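Local coordinates for DNA/RNA-binding protein Alba (Thermoplasma volcanium, PDB 4Z9E) that probably binds double-stranded DNA tightly, with no preference for sequence, and helps to compact the archaeal chromosome, at residues 47-50 against 51-54. Sequence-based numbering, arbitrary orientation.
Sequences VAEI and TRHK
Arg52 runs beside Glu49, one turn earlier on the same helix, and the two side chains point the same way. CB rises beside the carbonyl oxygen of Ala48. CG, held between the backbone N and the carbonyl carbon (chi1 66°), settles 3.3 Å from Ala48 O, and CD stays close to the same oxygen before nearing Glu49 OE2. The bend at chi3 then brings NH1 to within 3.0 Å of Glu49 OE2 in a bent salt bridge: NH1 comes from the syn side but tilted out of the carboxylate plane, and the two planes are turned 40° apart. A long arginine suits this span because its methylenes run along Ala48 O while its guanidinium reaches the acid; the side chain also touches Tyr61 of strand 60-69. Glu49 bends at chi2 to lie alongside; buried, its carboxylate is further satisfied by Tyr61 through OE2 and by Thr68 of the second subunit through OE1, which ties the helix to the dimer partner. OE1 also lies 3.6 Å from CE1 of His53, whose side chain packs on that same Thr68. All this belongs to the last turns of helix 41-55, the second helix of the mixed alpha/beta Alba fold; Val47, Ile50 and Thr51 turn one side of it to helix 14-25. There Thr51 is apt: OG1 donates to Val47 O (2.8 Å) while Thr51 N reaches that oxygen from the opposite face of its plane, so the buried hydroxyl has a partner and the side chain can pack on Val18. Towards the helix end, Ile50 O takes an almost straight alpha-type bond from Lys54 N (2.9 Å) and a 3-10-type bond from His53 N, above the carbonyl plane.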
ATOM      1  N   VAL A  47      -1.307  -8.116  -6.609  1.00 45.09           N
ATOM      2  CA  VAL A  47      -1.729  -8.148  -8.002  1.00 43.24           C
ATOM      3  C   VAL A  47      -0.706  -7.456  -8.867  1.00 43.62           C
ATOM      4  O   VAL A  47      -0.276  -8.008  -9.866  1.00 50.69           O
ATOM      5  CB  VAL A  47      -3.117  -7.510  -8.225  1.00 40.52           C
ATOM      6  CG1 VAL A  47      -3.350  -7.190  -9.695  1.00 33.67           C
ATOM      7  CG2 VAL A  47      -4.203  -8.424  -7.688  1.00 38.91           C
ATOM      8  N   ALA A  48      -0.299  -6.262  -8.469  1.00 45.36           N
ATOM      9  CA  ALA A  48       0.684  -5.504  -9.248  1.00 49.09           C
ATOM     10  C   ALA A  48       2.059  -6.131  -9.231  1.00 50.27           C
ATOM     11  O   ALA A  48       2.805  -5.989 -10.186  1.00 54.05           O
ATOM     12  CB  ALA A  48       0.781  -4.053  -8.770  1.00 46.00           C
ATOM     13  N   GLU A  49       2.423  -6.780  -8.139  1.00 47.51           N
ATOM     14  CA  GLU A  49       3.765  -7.335  -8.061  1.00 52.59           C
ATOM     15  C   GLU A  49       3.889  -8.642  -8.841  1.00 53.31           C
ATOM     16  O   GLU A  49       4.892  -8.887  -9.500  1.00 52.66           O
ATOM     17  CB  GLU A  49       4.206  -7.494  -6.616  1.00 52.12           C
ATOM     18  CG  GLU A  49       4.647  -6.176  -6.018  1.00 52.96           C
ATOM     19  CD  GLU A  49       6.067  -5.828  -6.430  1.00 57.81           C
ATOM     20  OE1 GLU A  49       6.961  -6.640  -6.151  1.00 59.76           O
ATOM     21  OE2 GLU A  49       6.313  -4.767  -7.043  1.00 61.96           O
ATOM     22  N   ILE A  50       2.847  -9.456  -8.798  1.00 50.20           N
ATOM     23  CA  ILE A  50       2.831 -10.685  -9.576  1.00 53.75           C
ATOM     24  C   ILE A  50       2.873 -10.346 -11.054  1.00 53.40           C
ATOM     25  O   ILE A  50       3.632 -10.943 -11.836  1.00 52.94           O
ATOM     26  CB  ILE A  50       1.564 -11.507  -9.280  1.00 49.66           C
ATOM     27  CG1 ILE A  50       1.665 -12.119  -7.903  1.00 50.41           C
ATOM     28  CG2 ILE A  50       1.384 -12.614 -10.292  1.00 49.44           C
ATOM     29  CD1 ILE A  50       0.322 -12.511  -7.341  1.00 47.36           C
ATOM     30  N   THR A  51       2.061  -9.367 -11.417  1.00 47.83           N
ATOM     31  CA  THR A  51       1.961  -8.939 -12.792  1.00 52.39           C
ATOM     32  C   THR A  51       3.332  -8.586 -13.356  1.00 51.96           C
ATOM     33  O   THR A  51       3.697  -9.028 -14.426  1.00 58.25           O
ATOM     34  CB  THR A  51       1.023  -7.723 -12.924  1.00 51.21           C
ATOM     35  OG1 THR A  51      -0.321  -8.142 -12.704  1.00 54.55           O
ATOM     36  CG2 THR A  51       1.105  -7.132 -14.294  1.00 48.53           C
ATOM     37  N   ARG A  52       4.094  -7.780 -12.644  1.00 57.20           N
ATOM     38  CA  ARG A  52       5.373  -7.324 -13.194  1.00 60.72           C
ATOM     39  C   ARG A  52       6.532  -8.314 -13.016  1.00 55.20           C
ATOM     40  O   ARG A  52       7.602  -8.128 -13.578  1.00 59.94           O
ATOM     41  CB  ARG A  52       5.734  -5.968 -12.622  1.00 58.48           C
ATOM     42  CG  ARG A  52       6.006  -6.018 -11.143  1.00 70.64           C
ATOM     43  CD  ARG A  52       5.916  -4.615 -10.579  1.00 77.99           C
ATOM     44  NE  ARG A  52       7.070  -3.839 -10.999  1.00 84.34           N
ATOM     45  CZ  ARG A  52       8.215  -3.790 -10.324  1.00 87.75           C
ATOM     46  NH1 ARG A  52       8.351  -4.466  -9.177  1.00 84.44           N
ATOM     47  NH2 ARG A  52       9.216  -3.054 -10.796  1.00 94.34           N
ATOM     48  N   HIS A  53       6.310  -9.363 -12.244  1.00 56.94           N
ATOM     49  CA  HIS A  53       7.317 -10.390 -12.078  1.00 68.38           C
ATOM     50  C   HIS A  53       7.137 -11.522 -13.048  1.00 70.71           C
ATOM     51  O   HIS A  53       8.060 -11.928 -13.734  1.00 79.41           O
ATOM     52  CB  HIS A  53       7.330 -10.877 -10.633  1.00 71.09           C
ATOM     53  CG  HIS A  53       8.152 -10.003  -9.718  1.00 78.42           C
ATOM     54  ND1 HIS A  53       8.069  -8.651  -9.738  1.00 81.24           N
ATOM     55  CD2 HIS A  53       9.111 -10.324  -8.764  1.00 80.41           C
ATOM     56  CE1 HIS A  53       8.921  -8.135  -8.840  1.00 77.45           C
ATOM     57  NE2 HIS A  53       9.563  -9.158  -8.243  1.00 92.39           N
ATOM     58  N   LYS A  54       5.935 -12.047 -13.141  1.00 74.19           N
ATOM     59  CA  LYS A  54       5.772 -13.191 -13.984  1.00 71.16           C
ATOM     60  C   LYS A  54       5.222 -12.853 -15.352  1.00 65.73           C
ATOM     61  O   LYS A  54       5.618 -13.487 -16.316  1.00 74.76           O
ATOM     62  CB  LYS A  54       4.951 -14.266 -13.284  1.00 73.35           C
ATOM     63  CG  LYS A  54       5.694 -14.929 -12.130  1.00 76.39           C
ATOM     64  CD  LYS A  54       4.743 -15.110 -10.966  1.00 81.98           C
ATOM     65  CE  LYS A  54       5.417 -15.791  -9.794  1.00 87.85           C
ATOM     66  NZ  LYS A  54       4.420 -15.826  -8.686  1.00 92.05           N
TER